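Local coordinates for protein adenylyltransferase (Bartonella henselae str. Houston-1, PDB 5NH2) that transfers AMP from ATP to tyrosine or threonine residues of host target proteins, a modification that serves the virulence of the bacterium, at residues Ile25-Leu28 with Asn29-Leu32; Glu53-Asp56 with Thr57-Cys61; Glu184-Met187 with Val188-Ala192; Met202-Leu205 with Phe206-Ser210; Val239-Gly243 with Glu244-Gly248. All blocks are in the same frame, centred on the assembly; numbering follows the deposited sequence.

Contact 1 (Ile25-Leu28 with Asn29-Leu32); sequences IKNL and NAFL
Asn27 and Ala30 meet at the N-cap of helix 28-46, where Asn27 grips the first turn with both of its oxygens. Carboxamide OD1 takes the N-H of Ala30 at 3.1 Å, in the carbonyl plane and nearly straight (168°). Torsion chi1 of 170° swings CG back beside Asn27's own carbonyl carbon, which brings OD1 round under the open start of the helix. The backbone joins in: Phe31 N donates to Asn27 O at 3.1 Å, and Leu32 N to Leu28 O at 2.9 Å. The close packing lies on the flank of Ile25. Its CG2 branch presses on the first turn, 3.6 Å from Ala30 CB and 3.9 Å from Phe31 CB. Phe31 itself is buried; its ring leads away from the loop, with Leu28 O near the ring plane at one edge, and the side chain packs on Asn21 and Thr71. The other flank is looser and faces solvent. There the closest side-chain approach of Leu28 and Leu32 is CG to CD1, 4.1 Å, and the exposed Asn29 lays its OD1 3.9 Å from Leu28 CD2. A side-chain cap at Asn27, joined to an apolar contact from a residue just upstream, is characteristic of a helix N-terminus, here that of helix 28-46, whose Phe31 side chain lies about 6 Å from that of the ATP-binding Glu155.

Contact 2 (Glu53-Asp56 with Thr57-Cys61); sequences EYFD and TAYLC
Asp56 and Tyr59 are tied by a side-chain to backbone hydrogen bond at the start of helix 57-68. Among the polar contacts, Asp56 OD1 accepts from Tyr59 N at 2.8 Å, met nearly along its C-O axis, with an N-H...O angle of 154°. The carboxylate reaches this N-H because CG stands between the backbone N and the carbonyl carbon of Asp56 (chi1 57°), folded over the incoming turn. The same OD1 also lies against Ala58 CB, at 3.3 Å, in plain van der Waals contact. The backbone oxygen serves the next N-H: Leu60 N donates to Asp56 O at 3.1 Å, in the carbonyl plane. Two oxygens of one residue therefore satisfy two of the amides at the helix start, and the negative charge would probably interact favourably with the positive end of the helix dipole. The apolar contact is between the rings of Phe55 and Tyr59, whose side chains run side by side in the same direction. Phe55 CE1 comes to 3.4 Å from Tyr59 CE2, while the ring centroids are 5.2 Å apart and the planes are almost perpendicular (89°). Both rings are buried against helix 157-171, Phe55 on Leu168 and Ala171, Tyr59 on Phe164, and the Tyr59 hydroxyl is hydrogen-bonded to Asn167. Thr57 turns its OG1 to Asp119 of helix 109-124. An aspartate N-cap followed by a first turn packed on neighbouring helices is typical of a capped helix start, here in the mainly helical core of the Fic domain.

Contact 3 (Glu184-Met187 with Val188-Ala192); sequences ERMM and VASVA
Ser190 and Met186 are joined twice in this helical turn. Met186 O accepts two bonds from the same residue, from Ser190 N at 3.0 Å and from the hydroxyl OG at 2.8 Å, the two donors reaching it from opposite faces of its carbonyl plane. With chi1 at -49°, OG lies beside the serine's own backbone N and is thereby carried back over the preceding turn; it stands 35° out of the carbonyl plane. Met186 curls over the same hydroxyl, its chain bent at chi2 and chi3, and leaves CE 3.3 Å from OG. On another flank Met187 and Val191 lie side by side, CG to CG1 at 3.9 Å, while Glu184 crosses Val188 with OE2 3.8 Å from CG2. Behind these side chains are the regular i to i+4 bonds of helix 183-196, among them Ala189 N to Arg185 O at 2.9 Å. Further out, Met186 packs on Phe144 of helix 133-150 and on Met202, and Ser190 touches Asn148, which walls in the serine side. Arg185 extends from another flank to a salt bridge with Asp208. The Met186 side chain lies about 5 Å from that of Arg162, which probably binds ATP. Chemically, the serine hydroxyl spends its proton within its own helix, so a buried polar group is satisfied locally and adds a second bond to a carbonyl already used by the backbone.

Contact 4 (Met202-Leu205 with Phe206-Ser210); sequences MQHL and FEDIS
Met202 bends round to Phe206 one turn further along helix 200-208. From CB the methionine chain sets out anti to the backbone N (chi1 -168°) and then folds at chi2 and chi3. CG comes to 4.1 Å from both Phe206 CE1 and CD1, and SD follows at 3.9 Å from CE1. The sulfur is 5.1 Å from the ring centroid and 76° off its normal, thus at the ring's edge. There the contact ends, the terminal CE making none with this ring. The same ring meets Leu205 CD2 at its CD1 and packs edge-to-face with Phe144 of helix 133-150. Leu205 CD2 also touches Ile209 CD1, 4.0 Å away; the Ile209 N to Leu205 O bond is weak, at 3.4 Å. On the polar flank the His204 ring and Asp208 carboxylate planes are 82° apart, and NE2 and OD2, though 3.3 Å from each other, meet at too poor an angle for a hydrogen bond. Each has its partner in another segment, His204 NE2 probably bonding Val239 O, and Asp208 OD2 Val239 N besides Arg185. The Met-aromatic contact and the polar pair belong to a largely buried helix of the Fic domain, packed between helices 133-150 and 183-196 and bonded at its polar side to Val239.

Contact 5 (Val239-Gly243 with Glu244-Gly248); sequences VAKEG and ETYTG
Glu244 and Lys241 close the bend between them, and Glu244 buries the most surface here, followed by Tyr246 and Gly243. The N-H of Glu244 donates to Lys241 O at 3.1 Å, with the donor 42° out of the carbonyl plane. Glu244 CG, set beside its own backbone N, lies 3.5 Å from Lys241 CB, so the two aliphatic stems pack while the charged ends stay apart, Lys241 NZ being 6.1 Å from Glu244 OE2. This is a type II beta turn from Lys241 to Glu244, with Gly243 at a positive phi (97°), a conformation that glycine adopts readily in the third position of such a turn. It leads into strand 245-253 of the mixed sheet in the intracellular delivery domain. Two residues past the turn, Tyr246 reaches back across it. Its hydroxyl OH accepts from Lys241 N at 3.0 Å in a nearly straight bond (170°), and CE1 meets Ala240 CB at 3.8 Å. Lys241 CB and CG both lie 3.7 Å from that hydroxyl oxygen. Ala240 and Tyr246 also rest on Ile267 of strand 265-270, so the ring links the loop to the neighbouring strand. Glu242, at the exposed tip, forms a salt bridge with Lys214 of helix 212-227.

How the contacts relate
The five contacts come in series along the chain, running from an N-terminal helix to the delivery domain. Contacts 1 and 2 are starts of successive helices, 28-46 and 57-68, yet their centres are 31 Å apart. Contacts 2, 3 and 4 all fall in the Fido range. Contacts 3 and 4, on consecutive helices 183-196 and 200-208, have centres 12 Å apart and touch. Contact 4 in turn touches contact 5, whose centre is 15 Å away. Contacts 3, 4 and 5 thus form a continuous path joining the AMP-transferring domain to the delivery domain, while contact 1 lies farthest from contact 5, 44 Å between centres.

Contact 1 (Ile25-Leu28 with Asn29-Leu32)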
loop_
_atom_site.group_PDB
_atom_site.type_symbol
_atom_site.label_atom_id
_atom_site.label_comp_id
_atom_site.label_asym_id
_atom_site.label_seq_id
_atom_site.Cartn_x
_atom_site.Cartn_y
_atom_site.Cartn_z
ATOM N N ILE A 25 -7.228 24.941 4.980
ATOM C CA ILE A 25 -5.861 25.181 4.522
ATOM C C ILE A 25 -5.870 25.306 2.998
ATOM O O ILE A 25 -6.125 24.329 2.283
ATOM C CB ILE A 25 -4.913 24.057 4.973
ATOM C CG1 ILE A 25 -5.044 23.804 6.486
ATOM C CG2 ILE A 25 -3.441 24.399 4.616
ATOM C CD1 ILE A 25 -4.846 25.022 7.294
ATOM N N LYS A 26 -5.546 26.507 2.494
ATOM C CA LYS A 26 -5.311 26.691 1.063
ATOM C C LYS A 26 -3.844 26.488 0.663
ATOM O O LYS A 26 -3.564 26.258 -0.521
ATOM C CB LYS A 26 -5.784 28.090 0.626
ATOM C CG LYS A 26 -7.116 28.526 1.254
ATOM C CD LYS A 26 -7.939 29.475 0.397
ATOM C CE LYS A 26 -7.528 30.924 0.575
ATOM N NZ LYS A 26 -8.119 31.801 -0.504
ATOM N N ASN A 27 -2.905 26.527 1.611
ATOM C CA ASN A 27 -1.510 26.262 1.287
ATOM C C ASN A 27 -1.311 24.763 1.160
ATOM O O ASN A 27 -1.624 24.015 2.087
ATOM C CB ASN A 27 -0.585 26.822 2.363
ATOM C CG ASN A 27 0.850 26.351 2.194
ATOM O OD1 ASN A 27 1.210 25.241 2.579
ATOM N ND2 ASN A 27 1.677 27.200 1.612
ATOM N N LEU A 28 -0.759 24.330 0.027
ATOM C CA LEU A 28 -0.796 22.915 -0.344
ATOM C C LEU A 28 -0.049 22.029 0.657
ATOM O O LEU A 28 -0.565 20.988 1.087
ATOM C CB LEU A 28 -0.228 22.727 -1.756
ATOM C CG LEU A 28 0.080 21.259 -2.062
ATOM C CD1 LEU A 28 -1.211 20.546 -2.451
ATOM C CD2 LEU A 28 1.182 21.080 -3.088
ATOM N N ASN A 29 1.170 22.408 1.025
ATOM C CA ASN A 29 1.977 21.526 1.867
ATOM C C ASN A 29 1.418 21.399 3.285
ATOM O O ASN A 29 1.508 20.318 3.881
ATOM C CB ASN A 29 3.440 21.995 1.902
ATOM C CG ASN A 29 4.243 21.495 0.699
ATOM O OD1 ASN A 29 3.746 20.713 -0.117
ATOM N ND2 ASN A 29 5.491 21.937 0.593
ATOM N N ALA A 30 0.858 22.475 3.852
ATOM C CA ALA A 30 0.257 22.377 5.184
ATOM C C ALA A 30 -0.980 21.495 5.153
ATOM O O ALA A 30 -1.217 20.685 6.072
ATOM C CB ALA A 30 -0.098 23.765 5.696
ATOM N N PHE A 31 -1.767 21.624 4.084
ATOM C CA PHE A 31 -2.859 20.699 3.874
ATOM C C PHE A 31 -2.345 19.257 3.814
ATOM O O PHE A 31 -2.910 18.378 4.460
ATOM C CB PHE A 31 -3.632 21.076 2.600
ATOM C CG PHE A 31 -4.406 19.951 2.038
ATOM C CD1 PHE A 31 -5.598 19.548 2.649
ATOM C CD2 PHE A 31 -3.925 19.240 0.936
ATOM C CE1 PHE A 31 -6.326 18.469 2.163
ATOM C CE2 PHE A 31 -4.638 18.151 0.433
ATOM C CZ PHE A 31 -5.852 17.761 1.058
ATOM N N LEU A 32 -1.256 19.000 3.081
ATOM C CA LEU A 32 -0.766 17.628 2.957
ATOM C C LEU A 32 -0.299 17.063 4.292
ATOM O O LEU A 32 -0.576 15.905 4.605
ATOM C CB LEU A 32 0.376 17.559 1.951
ATOM C CG LEU A 32 0.100 17.782 0.468
ATOM C CD1 LEU A 32 1.399 17.775 -0.323
ATOM C CD2 LEU A 32 -0.844 16.726 -0.054
#

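Contact 2 (Glu53-Asp56 with Thr57-Cys61)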
loop_
_atom_site.group_PDB
_atom_site.type_symbol
_atom_site.label_atom_id
_atom_site.label_comp_id
_atom_site.label_asym_id
_atom_site.label_seq_id
_atom_site.Cartn_x
_atom_site.Cartn_y
_atom_site.Cartn_z
ATOM N N GLU A 53 -18.783 -8.717 6.977
ATOM C CA GLU A 53 -19.235 -9.976 6.390
ATOM C C GLU A 53 -19.318 -9.895 4.864
ATOM O O GLU A 53 -19.093 -10.907 4.199
ATOM C CB GLU A 53 -20.564 -10.457 7.014
ATOM C CG GLU A 53 -21.752 -9.504 7.099
ATOM C CD GLU A 53 -22.855 -10.056 8.041
ATOM O OE1 GLU A 53 -22.768 -9.833 9.279
ATOM O OE2 GLU A 53 -23.797 -10.737 7.548
ATOM N N TYR A 54 -19.582 -8.720 4.285
ATOM C CA TYR A 54 -19.616 -8.569 2.830
ATOM C C TYR A 54 -18.523 -7.605 2.403
ATOM O O TYR A 54 -18.608 -6.407 2.686
ATOM C CB TYR A 54 -20.984 -8.083 2.343
ATOM C CG TYR A 54 -22.091 -8.962 2.841
ATOM C CD1 TYR A 54 -23.241 -8.425 3.391
ATOM C CD2 TYR A 54 -21.971 -10.346 2.783
ATOM C CE1 TYR A 54 -24.246 -9.248 3.870
ATOM C CE2 TYR A 54 -22.966 -11.180 3.262
ATOM C CZ TYR A 54 -24.100 -10.629 3.803
ATOM O OH TYR A 54 -25.088 -11.467 4.270
ATOM N N PHE A 55 -17.514 -8.127 1.701
ATOM C CA PHE A 55 -16.564 -7.281 0.994
ATOM C C PHE A 55 -17.192 -6.876 -0.326
ATOM O O PHE A 55 -17.472 -7.733 -1.164
ATOM C CB PHE A 55 -15.230 -7.998 0.778
ATOM C CG PHE A 55 -14.389 -8.138 2.044
ATOM C CD1 PHE A 55 -13.540 -7.112 2.457
ATOM C CD2 PHE A 55 -14.441 -9.295 2.805
ATOM C CE1 PHE A 55 -12.740 -7.236 3.634
ATOM C CE2 PHE A 55 -13.659 -9.444 3.968
ATOM C CZ PHE A 55 -12.801 -8.399 4.392
ATOM N N ASP A 56 -17.391 -5.574 -0.507
ATOM C CA ASP A 56 -18.118 -5.002 -1.621
ATOM C C ASP A 56 -17.760 -3.513 -1.733
ATOM O O ASP A 56 -16.901 -3.006 -0.996
ATOM C CB ASP A 56 -19.629 -5.212 -1.442
ATOM C CG ASP A 56 -20.178 -4.626 -0.098
ATOM O OD1 ASP A 56 -19.482 -3.819 0.586
ATOM O OD2 ASP A 56 -21.344 -4.953 0.252
ATOM N N THR A 57 -18.456 -2.802 -2.635
ATOM C CA THR A 57 -18.211 -1.368 -2.841
ATOM C C THR A 57 -18.620 -0.527 -1.620
ATOM O O THR A 57 -17.954 0.477 -1.313
ATOM C CB THR A 57 -18.953 -0.898 -4.093
ATOM O OG1 THR A 57 -18.343 -1.488 -5.282
ATOM C CG2 THR A 57 -19.005 0.642 -4.170
ATOM N N ALA A 58 -19.683 -0.946 -0.897
ATOM C CA ALA A 58 -20.030 -0.330 0.384
ATOM C C ALA A 58 -18.847 -0.349 1.335
ATOM O O ALA A 58 -18.528 0.666 1.956
ATOM C CB ALA A 58 -21.213 -1.043 1.042
ATOM N N TYR A 59 -18.192 -1.507 1.475
ATOM C CA TYR A 59 -17.084 -1.582 2.418
ATOM C C TYR A 59 -15.925 -0.716 1.958
ATOM O O TYR A 59 -15.375 0.055 2.752
ATOM C CB TYR A 59 -16.635 -3.027 2.602
ATOM C CG TYR A 59 -15.519 -3.205 3.632
ATOM C CD1 TYR A 59 -15.723 -2.863 4.974
ATOM C CD2 TYR A 59 -14.269 -3.731 3.271
ATOM C CE1 TYR A 59 -14.691 -3.036 5.942
ATOM C CE2 TYR A 59 -13.271 -3.904 4.210
ATOM C CZ TYR A 59 -13.477 -3.554 5.558
ATOM O OH TYR A 59 -12.468 -3.741 6.505
ATOM N N LEU A 60 -15.577 -0.787 0.669
ATOM C CA LEU A 60 -14.571 0.124 0.102
ATOM C C LEU A 60 -14.854 1.587 0.460
ATOM O O LEU A 60 -13.942 2.332 0.885
ATOM C CB LEU A 60 -14.507 -0.047 -1.417
ATOM C CG LEU A 60 -13.402 0.706 -2.108
ATOM C CD1 LEU A 60 -12.085 0.006 -1.856
ATOM C CD2 LEU A 60 -13.690 0.915 -3.635
ATOM N N CYS A 61 -16.133 2.014 0.311
ATOM C CA CYS A 61 -16.470 3.407 0.604
ATOM C C CYS A 61 -16.427 3.705 2.103
ATOM O O CYS A 61 -16.081 4.829 2.494
ATOM C CB CYS A 61 -17.842 3.761 0.027
ATOM S SG CYS A 61 -17.836 3.868 -1.798
#

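Contact 3 (Glu184-Met187 with Val188-Ala192)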
loop_
_atom_site.group_PDB
_atom_site.type_symbol
_atom_site.label_atom_id
_atom_site.label_comp_id
_atom_site.label_asym_id
_atom_site.label_seq_id
_atom_site.Cartn_x
_atom_site.Cartn_y
_atom_site.Cartn_z
ATOM N N GLU A 184 8.830 2.046 -6.440
ATOM C CA GLU A 184 9.329 1.586 -7.730
ATOM C C GLU A 184 8.685 0.265 -8.168
ATOM O O GLU A 184 8.207 0.145 -9.311
ATOM C CB GLU A 184 10.850 1.439 -7.643
ATOM C CG GLU A 184 11.499 0.866 -8.905
ATOM C CD GLU A 184 11.428 1.833 -10.097
ATOM O OE1 GLU A 184 11.067 3.030 -9.922
ATOM O OE2 GLU A 184 11.745 1.385 -11.220
ATOM N N ARG A 185 8.716 -0.755 -7.296
ATOM C CA ARG A 185 8.222 -2.081 -7.689
ATOM C C ARG A 185 6.718 -2.040 -7.968
ATOM O O ARG A 185 6.260 -2.596 -8.975
ATOM C CB ARG A 185 8.552 -3.129 -6.615
ATOM C CG ARG A 185 7.982 -4.546 -6.930
ATOM C CD ARG A 185 8.215 -5.583 -5.810
ATOM N NE ARG A 185 8.090 -6.949 -6.327
ATOM C CZ ARG A 185 8.267 -8.080 -5.625
ATOM N NH1 ARG A 185 8.563 -8.062 -4.319
ATOM N NH2 ARG A 185 8.126 -9.254 -6.236
ATOM N N MET A 186 5.955 -1.299 -7.131
ATOM C CA MET A 186 4.517 -1.113 -7.350
ATOM C C MET A 186 4.243 -0.564 -8.749
ATOM O O MET A 186 3.355 -1.065 -9.462
ATOM C CB MET A 186 3.921 -0.170 -6.275
ATOM C CG MET A 186 2.352 -0.131 -6.240
ATOM S SD MET A 186 1.635 -1.792 -5.821
ATOM C CE MET A 186 0.998 -2.308 -7.405
ATOM N N MET A 187 5.018 0.454 -9.166
ATOM C CA MET A 187 4.760 1.052 -10.468
ATOM C C MET A 187 5.160 0.102 -11.612
ATOM O O MET A 187 4.429 -0.017 -12.613
ATOM C CB MET A 187 5.472 2.408 -10.592
ATOM C CG MET A 187 5.760 2.785 -12.103
ATOM S SD MET A 187 7.095 3.956 -12.363
ATOM C CE MET A 187 8.644 3.095 -12.114
ATOM N N VAL A 188 6.298 -0.601 -11.479
ATOM C CA VAL A 188 6.681 -1.591 -12.496
ATOM C C VAL A 188 5.555 -2.625 -12.689
ATOM O O VAL A 188 5.169 -2.945 -13.824
ATOM C CB VAL A 188 8.015 -2.282 -12.101
ATOM C CG1 VAL A 188 8.292 -3.474 -12.990
ATOM C CG2 VAL A 188 9.242 -1.339 -12.137
ATOM N N ALA A 189 5.038 -3.182 -11.579
ATOM C CA ALA A 189 3.994 -4.221 -11.649
ATOM C C ALA A 189 2.729 -3.685 -12.321
ATOM O O ALA A 189 2.194 -4.312 -13.246
ATOM C CB ALA A 189 3.667 -4.784 -10.238
ATOM N N SER A 190 2.255 -2.507 -11.881
ATOM C CA SER A 190 1.011 -1.962 -12.424
ATOM C C SER A 190 1.139 -1.656 -13.907
ATOM O O SER A 190 0.225 -1.954 -14.681
ATOM C CB SER A 190 0.599 -0.668 -11.695
ATOM O OG SER A 190 0.650 -0.836 -10.294
ATOM N N VAL A 191 2.250 -1.029 -14.327
ATOM C CA VAL A 191 2.287 -0.696 -15.744
ATOM C C VAL A 191 2.556 -1.940 -16.580
ATOM O O VAL A 191 2.124 -2.009 -17.745
ATOM C CB VAL A 191 3.259 0.464 -16.101
ATOM C CG1 VAL A 191 3.460 1.488 -14.952
ATOM C CG2 VAL A 191 4.538 0.006 -16.834
ATOM N N ALA A 192 3.231 -2.957 -16.024
ATOM C CA ALA A 192 3.286 -4.217 -16.769
ATOM C C ALA A 192 1.868 -4.703 -17.053
ATOM O O ALA A 192 1.554 -5.060 -18.191
ATOM C CB ALA A 192 4.096 -5.282 -16.032
#

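Contact 4 (Met202-Leu205 with Phe206-Ser210)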
loop_
_atom_site.group_PDB
_atom_site.type_symbol
_atom_site.label_atom_id
_atom_site.label_comp_id
_atom_site.label_asym_id
_atom_site.label_seq_id
_atom_site.Cartn_x
_atom_site.Cartn_y
_atom_site.Cartn_z
ATOM N N MET A 202 3.154 -8.632 -11.271
ATOM C CA MET A 202 2.141 -8.543 -10.218
ATOM C C MET A 202 1.970 -9.860 -9.447
ATOM O O MET A 202 1.891 -9.857 -8.206
ATOM C CB MET A 202 0.801 -8.097 -10.793
ATOM C CG MET A 202 -0.177 -7.704 -9.656
ATOM S SD MET A 202 0.206 -6.154 -8.729
ATOM C CE MET A 202 -0.289 -4.933 -9.979
ATOM N N GLN A 203 1.914 -10.992 -10.157
ATOM C CA GLN A 203 1.898 -12.291 -9.477
ATOM C C GLN A 203 3.121 -12.478 -8.549
ATOM O O GLN A 203 2.991 -13.015 -7.440
ATOM C CB GLN A 203 1.827 -13.429 -10.529
ATOM C CG GLN A 203 0.517 -13.521 -11.354
ATOM C CD GLN A 203 0.709 -14.234 -12.727
ATOM O OE1 GLN A 203 1.836 -14.515 -13.127
ATOM N NE2 GLN A 203 -0.398 -14.526 -13.437
ATOM N N HIS A 204 4.317 -12.049 -8.988
ATOM C CA HIS A 204 5.537 -12.157 -8.179
ATOM C C HIS A 204 5.474 -11.232 -6.954
ATOM O O HIS A 204 5.804 -11.647 -5.820
ATOM C CB HIS A 204 6.749 -11.849 -9.070
ATOM C CG HIS A 204 8.075 -11.932 -8.372
ATOM N ND1 HIS A 204 9.225 -11.363 -8.889
ATOM C CD2 HIS A 204 8.443 -12.526 -7.207
ATOM C CE1 HIS A 204 10.240 -11.589 -8.068
ATOM N NE2 HIS A 204 9.791 -12.288 -7.037
ATOM N N LEU A 205 4.967 -10.004 -7.164
ATOM C CA LEU A 205 4.652 -9.097 -6.067
ATOM C C LEU A 205 3.776 -9.776 -5.004
ATOM O O LEU A 205 4.161 -9.821 -3.825
ATOM C CB LEU A 205 3.972 -7.834 -6.617
ATOM C CG LEU A 205 3.832 -6.625 -5.667
ATOM C CD1 LEU A 205 3.777 -5.333 -6.457
ATOM C CD2 LEU A 205 2.619 -6.707 -4.826
ATOM N N PHE A 206 2.579 -10.283 -5.394
ATOM C CA PHE A 206 1.661 -10.924 -4.425
ATOM C C PHE A 206 2.305 -12.148 -3.753
ATOM O O PHE A 206 2.009 -12.440 -2.579
ATOM C CB PHE A 206 0.327 -11.349 -5.094
ATOM C CG PHE A 206 -0.768 -10.253 -5.119
ATOM C CD1 PHE A 206 -0.553 -9.004 -5.758
ATOM C CD2 PHE A 206 -2.031 -10.503 -4.572
ATOM C CE1 PHE A 206 -1.561 -8.032 -5.799
ATOM C CE2 PHE A 206 -3.064 -9.523 -4.584
ATOM C CZ PHE A 206 -2.830 -8.296 -5.185
ATOM N N GLU A 207 3.201 -12.867 -4.472
ATOM C CA GLU A 207 3.869 -14.022 -3.860
ATOM C C GLU A 207 4.843 -13.598 -2.738
ATOM O O GLU A 207 4.822 -14.170 -1.637
ATOM C CB GLU A 207 4.584 -14.851 -4.933
ATOM C CG GLU A 207 5.675 -15.786 -4.386
ATOM C CD GLU A 207 5.142 -17.079 -3.749
ATOM O OE1 GLU A 207 3.907 -17.375 -3.819
ATOM O OE2 GLU A 207 5.987 -17.800 -3.147
ATOM N N ASP A 208 5.683 -12.591 -2.996
ATOM C CA ASP A 208 6.674 -12.152 -2.013
ATOM C C ASP A 208 6.040 -11.673 -0.704
ATOM O O ASP A 208 6.651 -11.815 0.370
ATOM C CB ASP A 208 7.531 -11.028 -2.619
ATOM C CG ASP A 208 8.575 -11.558 -3.577
ATOM O OD1 ASP A 208 8.607 -12.797 -3.794
ATOM O OD2 ASP A 208 9.362 -10.752 -4.118
ATOM N N ILE A 209 4.858 -11.046 -0.774
ATOM C CA ILE A 209 4.224 -10.436 0.404
ATOM C C ILE A 209 3.119 -11.312 1.022
ATOM O O ILE A 209 2.414 -10.853 1.935
ATOM C CB ILE A 209 3.701 -9.042 0.073
ATOM C CG1 ILE A 209 2.484 -9.186 -0.843
ATOM C CG2 ILE A 209 4.801 -8.262 -0.647
ATOM C CD1 ILE A 209 1.814 -7.853 -1.108
ATOM N N SER A 210 2.924 -12.535 0.523
ATOM C CA SER A 210 1.991 -13.523 1.086
ATOM C C SER A 210 2.713 -14.754 1.630
ATOM O O SER A 210 2.249 -15.355 2.600
ATOM C CB SER A 210 0.901 -13.949 0.082
ATOM O OG SER A 210 1.460 -14.503 -1.088
#

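Contact 5 (Val239-Gly243 with Glu244-Gly248)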
loop_
_atom_site.group_PDB
_atom_site.type_symbol
_atom_site.label_atom_id
_atom_site.label_comp_id
_atom_site.label_asym_id
_atom_site.label_seq_id
_atom_site.Cartn_x
_atom_site.Cartn_y
_atom_site.Cartn_z
ATOM N N VAL A 239 12.168 -10.786 -3.898
ATOM C CA VAL A 239 12.730 -12.055 -3.504
ATOM C C VAL A 239 12.950 -12.868 -4.759
ATOM O O VAL A 239 12.074 -12.918 -5.631
ATOM C CB VAL A 239 11.807 -12.763 -2.518
ATOM C CG1 VAL A 239 12.184 -14.252 -2.371
ATOM C CG2 VAL A 239 11.902 -12.022 -1.182
ATOM N N ALA A 240 14.132 -13.474 -4.866
ATOM C CA ALA A 240 14.460 -14.293 -6.020
ATOM C C ALA A 240 13.355 -15.301 -6.310
ATOM O O ALA A 240 12.813 -15.931 -5.395
ATOM C CB ALA A 240 15.778 -15.020 -5.765
ATOM N N LYS A 241 13.020 -15.437 -7.600
ATOM C CA LYS A 241 12.026 -16.407 -8.059
ATOM C C LYS A 241 12.625 -17.807 -8.174
ATOM O O LYS A 241 13.768 -17.983 -8.612
ATOM C CB LYS A 241 11.454 -16.010 -9.422
ATOM C CG LYS A 241 10.847 -14.643 -9.515
ATOM C CD LYS A 241 10.056 -14.485 -10.837
ATOM C CE LYS A 241 8.928 -15.533 -10.976
ATOM N NZ LYS A 241 7.828 -15.093 -11.887
ATOM N N GLU A 242 11.830 -18.808 -7.814
ATOM C CA GLU A 242 12.308 -20.173 -7.859
ATOM C C GLU A 242 12.665 -20.540 -9.298
ATOM O O GLU A 242 11.842 -20.409 -10.211
ATOM C CB GLU A 242 11.247 -21.128 -7.299
ATOM C CG GLU A 242 11.088 -21.162 -5.769
ATOM C CD GLU A 242 10.187 -20.047 -5.238
ATOM O OE1 GLU A 242 9.373 -19.503 -6.020
ATOM O OE2 GLU A 242 10.307 -19.714 -4.039
ATOM N N GLY A 243 13.911 -20.977 -9.494
ATOM C CA GLY A 243 14.398 -21.431 -10.771
ATOM C C GLY A 243 15.155 -20.395 -11.571
ATOM O O GLY A 243 15.887 -20.772 -12.485
ATOM N N GLU A 244 14.993 -19.106 -11.261
ATOM C CA GLU A 244 15.685 -18.033 -11.975
ATOM C C GLU A 244 17.150 -17.920 -11.566
ATOM O O GLU A 244 17.550 -18.282 -10.454
ATOM C CB GLU A 244 15.010 -16.689 -11.721
ATOM C CG GLU A 244 13.591 -16.651 -12.174
ATOM C CD GLU A 244 13.481 -16.935 -13.644
ATOM O OE1 GLU A 244 14.126 -16.200 -14.419
ATOM O OE2 GLU A 244 12.769 -17.895 -14.022
ATOM N N THR A 245 17.957 -17.404 -12.478
ATOM C CA THR A 245 19.359 -17.150 -12.196
ATOM C C THR A 245 19.565 -15.644 -12.127
ATOM O O THR A 245 18.868 -14.882 -12.795
ATOM C CB THR A 245 20.274 -17.800 -13.250
ATOM O OG1 THR A 245 20.095 -19.228 -13.237
ATOM C CG2 THR A 245 21.736 -17.502 -12.962
ATOM N N TYR A 246 20.468 -15.217 -11.268
ATOM C CA TYR A 246 20.808 -13.817 -11.143
ATOM C C TYR A 246 22.319 -13.717 -11.073
ATOM O O TYR A 246 22.985 -14.608 -10.536
ATOM C CB TYR A 246 20.149 -13.207 -9.904
ATOM C CG TYR A 246 18.651 -13.440 -9.857
ATOM C CD1 TYR A 246 18.110 -14.652 -9.438
ATOM C CD2 TYR A 246 17.778 -12.448 -10.236
ATOM C CE1 TYR A 246 16.726 -14.862 -9.401
ATOM C CE2 TYR A 246 16.404 -12.652 -10.204
ATOM C CZ TYR A 246 15.883 -13.852 -9.783
ATOM O OH TYR A 246 14.498 -13.991 -9.769
ATOM N N THR A 247 22.872 -12.658 -11.653
ATOM C CA THR A 247 24.311 -12.455 -11.574
ATOM C C THR A 247 24.596 -11.012 -11.213
ATOM O O THR A 247 24.223 -10.106 -11.957
ATOM C CB THR A 247 25.014 -12.826 -12.879
ATOM O OG1 THR A 247 24.588 -14.128 -13.294
ATOM C CG2 THR A 247 26.514 -12.860 -12.641
ATOM N N GLY A 248 25.288 -10.812 -10.100
ATOM C CA GLY A 248 25.571 -9.470 -9.644
ATOM C C GLY A 248 26.453 -9.451 -8.412
ATOM O O GLY A 248 27.143 -10.421 -8.091
#